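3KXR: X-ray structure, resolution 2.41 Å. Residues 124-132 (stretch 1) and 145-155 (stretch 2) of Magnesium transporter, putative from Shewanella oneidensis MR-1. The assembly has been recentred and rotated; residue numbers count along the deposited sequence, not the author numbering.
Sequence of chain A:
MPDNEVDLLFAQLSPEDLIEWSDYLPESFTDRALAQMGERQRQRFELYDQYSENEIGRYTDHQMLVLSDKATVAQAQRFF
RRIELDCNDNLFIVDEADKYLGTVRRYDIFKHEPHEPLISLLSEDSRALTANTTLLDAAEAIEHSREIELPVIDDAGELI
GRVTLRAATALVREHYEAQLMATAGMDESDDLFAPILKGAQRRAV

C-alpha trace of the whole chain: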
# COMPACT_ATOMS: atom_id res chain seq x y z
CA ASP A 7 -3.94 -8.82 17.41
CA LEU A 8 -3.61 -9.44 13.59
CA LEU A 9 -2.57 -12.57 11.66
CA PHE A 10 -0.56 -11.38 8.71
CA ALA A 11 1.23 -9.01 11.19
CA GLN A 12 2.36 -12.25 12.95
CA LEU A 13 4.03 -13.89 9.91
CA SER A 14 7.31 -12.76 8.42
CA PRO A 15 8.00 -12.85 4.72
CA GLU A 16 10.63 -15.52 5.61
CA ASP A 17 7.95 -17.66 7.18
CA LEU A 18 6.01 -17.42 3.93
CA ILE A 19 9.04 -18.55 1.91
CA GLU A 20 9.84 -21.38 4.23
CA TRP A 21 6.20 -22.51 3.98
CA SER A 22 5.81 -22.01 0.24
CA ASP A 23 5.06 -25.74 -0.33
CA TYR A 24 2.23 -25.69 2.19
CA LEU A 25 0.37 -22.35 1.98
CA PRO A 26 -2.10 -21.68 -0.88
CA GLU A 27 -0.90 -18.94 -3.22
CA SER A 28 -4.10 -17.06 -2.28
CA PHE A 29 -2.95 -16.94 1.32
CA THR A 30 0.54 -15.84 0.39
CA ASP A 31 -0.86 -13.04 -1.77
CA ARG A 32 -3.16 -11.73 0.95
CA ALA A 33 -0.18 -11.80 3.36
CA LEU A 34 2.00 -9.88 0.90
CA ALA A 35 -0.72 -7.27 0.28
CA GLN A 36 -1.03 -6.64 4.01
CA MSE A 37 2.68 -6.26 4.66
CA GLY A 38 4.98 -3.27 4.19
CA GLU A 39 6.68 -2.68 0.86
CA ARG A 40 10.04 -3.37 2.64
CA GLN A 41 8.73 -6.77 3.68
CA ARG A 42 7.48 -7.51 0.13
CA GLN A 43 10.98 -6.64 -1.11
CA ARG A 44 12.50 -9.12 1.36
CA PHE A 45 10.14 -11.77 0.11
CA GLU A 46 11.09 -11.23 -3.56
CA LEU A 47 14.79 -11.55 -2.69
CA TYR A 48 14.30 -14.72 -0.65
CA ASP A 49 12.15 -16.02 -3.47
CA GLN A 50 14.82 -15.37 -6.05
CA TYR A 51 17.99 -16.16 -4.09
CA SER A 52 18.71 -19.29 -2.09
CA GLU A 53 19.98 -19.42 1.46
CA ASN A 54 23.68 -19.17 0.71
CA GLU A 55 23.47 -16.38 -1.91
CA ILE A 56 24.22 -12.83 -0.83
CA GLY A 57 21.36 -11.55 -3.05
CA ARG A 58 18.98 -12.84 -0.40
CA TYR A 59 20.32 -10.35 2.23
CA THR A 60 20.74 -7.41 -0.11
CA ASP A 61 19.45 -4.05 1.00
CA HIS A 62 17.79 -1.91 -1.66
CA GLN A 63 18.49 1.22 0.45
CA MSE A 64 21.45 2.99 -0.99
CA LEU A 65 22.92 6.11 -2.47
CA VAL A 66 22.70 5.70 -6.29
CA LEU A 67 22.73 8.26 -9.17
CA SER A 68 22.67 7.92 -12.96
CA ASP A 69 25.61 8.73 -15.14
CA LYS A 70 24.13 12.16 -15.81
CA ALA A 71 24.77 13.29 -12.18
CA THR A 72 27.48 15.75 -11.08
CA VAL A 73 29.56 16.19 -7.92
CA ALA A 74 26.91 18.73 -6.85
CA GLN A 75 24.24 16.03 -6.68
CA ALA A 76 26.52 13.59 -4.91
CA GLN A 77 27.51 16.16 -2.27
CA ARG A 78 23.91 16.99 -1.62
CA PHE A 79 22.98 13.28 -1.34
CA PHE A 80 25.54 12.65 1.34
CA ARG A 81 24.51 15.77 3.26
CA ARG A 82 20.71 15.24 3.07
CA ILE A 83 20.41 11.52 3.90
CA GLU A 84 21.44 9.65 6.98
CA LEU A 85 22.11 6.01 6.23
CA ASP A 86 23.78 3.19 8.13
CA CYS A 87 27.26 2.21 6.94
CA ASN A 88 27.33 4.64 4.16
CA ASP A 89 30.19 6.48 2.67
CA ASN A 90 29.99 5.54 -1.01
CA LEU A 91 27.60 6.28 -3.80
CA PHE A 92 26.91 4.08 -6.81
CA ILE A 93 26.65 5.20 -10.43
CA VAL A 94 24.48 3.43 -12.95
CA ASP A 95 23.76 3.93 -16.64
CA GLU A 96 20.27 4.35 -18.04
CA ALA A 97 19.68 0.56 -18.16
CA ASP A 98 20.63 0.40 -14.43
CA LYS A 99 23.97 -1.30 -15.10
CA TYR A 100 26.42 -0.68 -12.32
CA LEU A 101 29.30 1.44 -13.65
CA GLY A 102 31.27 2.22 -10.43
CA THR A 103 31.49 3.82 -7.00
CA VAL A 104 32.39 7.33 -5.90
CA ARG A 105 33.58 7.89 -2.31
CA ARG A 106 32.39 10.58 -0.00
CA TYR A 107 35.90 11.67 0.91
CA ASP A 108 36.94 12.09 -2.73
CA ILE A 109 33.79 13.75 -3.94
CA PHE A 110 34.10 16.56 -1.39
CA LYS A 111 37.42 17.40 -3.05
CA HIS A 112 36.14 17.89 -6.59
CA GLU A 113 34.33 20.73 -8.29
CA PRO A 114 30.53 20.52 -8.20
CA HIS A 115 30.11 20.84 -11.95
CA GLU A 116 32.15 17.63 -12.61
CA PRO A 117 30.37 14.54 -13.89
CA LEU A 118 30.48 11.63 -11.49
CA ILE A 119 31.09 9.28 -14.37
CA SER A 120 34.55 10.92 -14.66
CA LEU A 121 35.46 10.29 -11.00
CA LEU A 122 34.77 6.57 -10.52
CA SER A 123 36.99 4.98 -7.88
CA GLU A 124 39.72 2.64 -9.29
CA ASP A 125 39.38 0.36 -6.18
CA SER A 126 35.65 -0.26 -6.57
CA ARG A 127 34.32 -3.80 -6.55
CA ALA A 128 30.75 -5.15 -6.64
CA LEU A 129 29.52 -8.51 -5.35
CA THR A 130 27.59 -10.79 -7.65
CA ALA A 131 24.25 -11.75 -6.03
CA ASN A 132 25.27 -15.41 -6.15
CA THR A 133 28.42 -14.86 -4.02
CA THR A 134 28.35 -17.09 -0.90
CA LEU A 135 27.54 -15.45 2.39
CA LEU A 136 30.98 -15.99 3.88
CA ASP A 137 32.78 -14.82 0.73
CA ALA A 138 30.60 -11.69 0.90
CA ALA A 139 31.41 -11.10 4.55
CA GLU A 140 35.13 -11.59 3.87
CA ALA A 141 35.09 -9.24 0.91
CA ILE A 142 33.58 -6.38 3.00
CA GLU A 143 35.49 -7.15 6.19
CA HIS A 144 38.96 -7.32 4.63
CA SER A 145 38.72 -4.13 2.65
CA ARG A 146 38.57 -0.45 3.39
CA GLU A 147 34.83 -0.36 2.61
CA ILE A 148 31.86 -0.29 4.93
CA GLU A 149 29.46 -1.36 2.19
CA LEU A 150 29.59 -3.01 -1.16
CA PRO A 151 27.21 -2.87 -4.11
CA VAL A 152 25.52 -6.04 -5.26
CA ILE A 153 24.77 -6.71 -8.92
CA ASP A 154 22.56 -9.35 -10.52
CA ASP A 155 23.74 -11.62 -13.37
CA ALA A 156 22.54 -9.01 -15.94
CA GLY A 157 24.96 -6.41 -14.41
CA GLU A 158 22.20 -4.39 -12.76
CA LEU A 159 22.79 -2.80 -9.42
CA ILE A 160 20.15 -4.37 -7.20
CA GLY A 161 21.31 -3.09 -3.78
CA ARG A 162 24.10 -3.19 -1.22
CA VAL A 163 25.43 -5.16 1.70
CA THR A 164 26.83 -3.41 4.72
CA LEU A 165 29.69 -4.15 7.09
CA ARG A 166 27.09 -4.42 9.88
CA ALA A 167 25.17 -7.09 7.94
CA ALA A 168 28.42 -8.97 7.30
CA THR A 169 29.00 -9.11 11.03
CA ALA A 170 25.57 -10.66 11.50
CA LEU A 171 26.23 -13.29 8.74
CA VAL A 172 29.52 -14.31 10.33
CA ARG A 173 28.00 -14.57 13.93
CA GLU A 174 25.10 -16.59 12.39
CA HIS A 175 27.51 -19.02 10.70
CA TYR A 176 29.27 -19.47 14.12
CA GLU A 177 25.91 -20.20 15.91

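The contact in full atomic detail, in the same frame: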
# COMPACT_ATOMS: atom_id res chain seq x y z
N GLU A 124 38.96 3.75 -8.65
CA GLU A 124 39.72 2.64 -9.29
C GLU A 124 39.61 1.34 -8.44
O GLU A 124 39.55 0.24 -8.99
CB GLU A 124 41.20 3.05 -9.55
CG GLU A 124 41.42 4.04 -10.75
N ASP A 125 39.51 1.49 -7.13
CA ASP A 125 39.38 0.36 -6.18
C ASP A 125 38.06 -0.41 -6.21
O ASP A 125 37.96 -1.49 -5.62
CB ASP A 125 39.47 0.87 -4.74
CG ASP A 125 40.77 1.61 -4.44
OD1 ASP A 125 41.66 1.70 -5.33
OD2 ASP A 125 40.89 2.09 -3.29
N SER A 126 37.03 0.16 -6.84
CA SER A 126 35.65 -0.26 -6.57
C SER A 126 35.24 -1.63 -7.13
O SER A 126 35.29 -1.88 -8.34
CB SER A 126 34.64 0.81 -7.02
OG SER A 126 34.78 1.23 -8.39
N ARG A 127 34.81 -2.49 -6.22
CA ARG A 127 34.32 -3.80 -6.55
C ARG A 127 32.81 -3.87 -6.22
O ARG A 127 32.30 -3.09 -5.40
CB ARG A 127 35.11 -4.89 -5.77
CG ARG A 127 35.47 -4.62 -4.28
CD ARG A 127 35.86 -5.95 -3.53
N ALA A 128 32.13 -4.80 -6.90
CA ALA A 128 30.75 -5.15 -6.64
C ALA A 128 30.65 -6.65 -6.38
O ALA A 128 31.35 -7.41 -7.00
CB ALA A 128 29.88 -4.78 -7.82
N LEU A 129 29.79 -7.09 -5.48
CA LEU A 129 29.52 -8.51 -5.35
C LEU A 129 28.47 -8.95 -6.36
O LEU A 129 27.50 -8.23 -6.60
CB LEU A 129 29.01 -8.81 -3.95
CG LEU A 129 30.00 -8.42 -2.87
CD1 LEU A 129 29.36 -8.43 -1.52
CD2 LEU A 129 31.25 -9.32 -2.97
N THR A 130 28.66 -10.12 -6.94
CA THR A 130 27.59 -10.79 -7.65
C THR A 130 26.62 -11.35 -6.60
O THR A 130 27.04 -11.76 -5.52
CB THR A 130 28.14 -11.92 -8.54
OG1 THR A 130 28.88 -12.85 -7.73
CG2 THR A 130 29.05 -11.32 -9.61
N ALA A 131 25.33 -11.36 -6.95
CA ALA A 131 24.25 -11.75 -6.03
C ALA A 131 24.37 -13.21 -5.61
O ALA A 131 23.88 -13.62 -4.56
CB ALA A 131 22.91 -11.51 -6.68
N ASN A 132 25.05 -13.99 -6.43
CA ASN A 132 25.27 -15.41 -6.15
C ASN A 132 26.51 -15.67 -5.30
O ASN A 132 26.76 -16.79 -4.96
CB ASN A 132 25.36 -16.21 -7.46
CG ASN A 132 26.58 -15.87 -8.26
OD1 ASN A 132 27.27 -14.90 -7.99
ND2 ASN A 132 26.87 -16.67 -9.24
N SER A 145 38.57 -5.18 3.63
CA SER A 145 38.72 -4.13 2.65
C SER A 145 38.70 -2.84 3.41
O SER A 145 38.68 -2.83 4.65
CB SER A 145 37.55 -4.15 1.68
OG SER A 145 36.38 -3.67 2.32
N ARG A 146 38.66 -1.74 2.70
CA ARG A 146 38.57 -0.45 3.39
C ARG A 146 37.16 0.11 3.26
O ARG A 146 36.90 1.24 3.61
CB ARG A 146 39.69 0.48 2.94
CG ARG A 146 40.03 0.45 1.45
CD ARG A 146 39.10 1.38 0.66
NE ARG A 146 39.19 2.79 1.09
CZ ARG A 146 39.95 3.73 0.52
NH1 ARG A 146 39.93 4.97 1.00
NH2 ARG A 146 40.73 3.45 -0.54
N GLU A 147 36.24 -0.74 2.82
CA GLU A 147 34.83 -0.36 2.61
C GLU A 147 33.94 -0.71 3.79
O GLU A 147 34.18 -1.68 4.52
CB GLU A 147 34.25 -1.11 1.41
CG GLU A 147 35.13 -1.23 0.16
CD GLU A 147 35.51 0.10 -0.44
OE1 GLU A 147 34.91 1.14 -0.07
OE2 GLU A 147 36.44 0.11 -1.27
N ILE A 148 32.88 0.06 3.96
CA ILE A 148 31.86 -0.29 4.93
C ILE A 148 30.56 -0.74 4.25
O ILE A 148 29.56 -1.05 4.91
CB ILE A 148 31.64 0.86 5.98
CG1 ILE A 148 31.17 2.17 5.34
CG2 ILE A 148 32.94 1.10 6.75
CD1 ILE A 148 30.74 3.33 6.41
N GLU A 149 30.59 -0.82 2.93
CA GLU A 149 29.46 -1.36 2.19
C GLU A 149 29.96 -1.76 0.85
O GLU A 149 30.92 -1.17 0.34
CB GLU A 149 28.38 -0.28 2.02
CG GLU A 149 28.88 0.94 1.23
CD GLU A 149 27.93 2.14 1.21
OE1 GLU A 149 26.71 1.96 0.96
OE2 GLU A 149 28.42 3.27 1.41
N LEU A 150 29.29 -2.72 0.23
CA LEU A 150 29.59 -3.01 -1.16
C LEU A 150 28.30 -3.12 -1.97
O LEU A 150 27.30 -3.62 -1.47
CB LEU A 150 30.35 -4.33 -1.28
CG LEU A 150 31.84 -4.37 -0.92
CD1 LEU A 150 32.38 -5.81 -1.04
CD2 LEU A 150 32.63 -3.40 -1.82
N PRO A 151 28.34 -2.68 -3.22
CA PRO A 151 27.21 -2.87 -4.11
C PRO A 151 27.08 -4.33 -4.54
O PRO A 151 28.10 -5.04 -4.70
CB PRO A 151 27.57 -2.01 -5.33
CG PRO A 151 29.02 -2.00 -5.33
CD PRO A 151 29.49 -2.11 -3.94
N VAL A 152 25.84 -4.74 -4.75
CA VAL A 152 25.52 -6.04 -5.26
C VAL A 152 24.86 -5.91 -6.64
O VAL A 152 23.95 -5.12 -6.84
CB VAL A 152 24.60 -6.78 -4.29
CG1 VAL A 152 24.24 -8.13 -4.85
CG2 VAL A 152 25.28 -6.91 -2.92
N ILE A 153 25.35 -6.69 -7.59
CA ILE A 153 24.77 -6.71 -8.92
C ILE A 153 24.19 -8.10 -9.24
O ILE A 153 24.62 -9.12 -8.69
CB ILE A 153 25.81 -6.32 -10.01
CG1 ILE A 153 27.01 -7.27 -10.00
CG2 ILE A 153 26.25 -4.87 -9.85
CD1 ILE A 153 27.86 -7.15 -11.22
N ASP A 154 23.19 -8.12 -10.11
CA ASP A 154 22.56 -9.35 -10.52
C ASP A 154 23.37 -9.92 -11.68
O ASP A 154 24.39 -9.36 -12.02
CB ASP A 154 21.07 -9.13 -10.85
CG ASP A 154 20.84 -8.39 -12.14
OD1 ASP A 154 21.82 -8.20 -12.91
OD2 ASP A 154 19.67 -8.02 -12.40
N ASP A 155 22.95 -11.02 -12.27
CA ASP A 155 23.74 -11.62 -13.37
C ASP A 155 23.62 -10.84 -14.68
O ASP A 155 24.41 -11.08 -15.58
CB ASP A 155 23.39 -13.10 -13.60
CG ASP A 155 21.89 -13.33 -13.77
OD1 ASP A 155 21.12 -12.34 -13.71
OD2 ASP A 155 21.47 -14.51 -13.95

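Three residues organise this contact: Leu129 on one stretch, Leu150 and Ile153 on the other. Each gives up 64 Å² or more to the opposing stretch, out of 595 Å² buried in total, and around them two short parallel strands are joined by a backbone ladder with apolar side chains packed around it.

Leu129 covers the most, 80 Å², and it works through its backbone as much as through its side chain. Its N donates to Pro151 O at 2.8 Å, and its O accepts from Ile153 N, also at 2.8 Å and close to straight at 166°. One residue thus bonds to the two neighbours of its partner, Val152, which is the usual signature of a parallel bridge. The CA atoms of Leu129 and Val152 lie 4.7 Å apart, and Val152 CA adds a CA-H...O contact to Leu129 O at 3.2 Å. The ladder takes one further step, where Ala131 N donates to Ile153 O at 2.9 Å, but the angle of 130° makes this bond weak. By that point the CA atoms have drifted to 5.1 Å between Thr130 and Ile153 and 5.4 Å between Ala131 and Asp154, so the pairing loosens as the strands run out.

The side chain of Leu129, with chi1 m and chi2 t, lies on the same face of the sheet as that of Val152. Its CB is 4.3 Å from Val152 CG2, while its CG sits 4.0 Å from Leu150 CD1. Leu150, which covers 69 Å², points toward the first stretch and is in the same m, t conformation. Leu150 CD2 lies 3.6 Å from Arg127 O and 4.0 Å from Arg127 CG, and Leu150 CD1, besides meeting Leu129, is 4.3 Å from Arg127 CD. The Arg127 side chain is modelled only as far as CD, so its aliphatic base is all that can be read here. Val152 CG1 lies 4.1 Å from Ala131 CB and also 3.7 Å from Leu129 O.

Ile153, covering 64 Å², shares the other face with Thr130. Its CG2 comes within 4.2 Å of Ala128 CB, which also lies 3.8 Å from Pro151 CG. Proline suits its place in the ladder: its ring closes the backbone nitrogen, which has no hydrogen to donate, yet its O remains free to accept from Leu129. The ring CD instead rests 3.3 Å from Arg127 O.

The charged pair stands apart from this apolar centre. Asp125 OD2 forms a salt bridge with Arg146 NH2 at 3.1 Å; the hydrogen bond within it is weak, at 123°, although the oxygen lies near the guanidinium plane. The CA atoms are 9.6 Å apart; the CA-to-CB bond of Asp125 points toward the other stretch, while that of Arg146 points sideways and its folded side chain brings the end nearer. The rule to read here is a layered one: backbone bonds set the register, Leu129 and Val152 pack on one face, on the other Ile153 meets Ala128 while Thr130 stays exposed, and the salt bridge sits on the exposed margin.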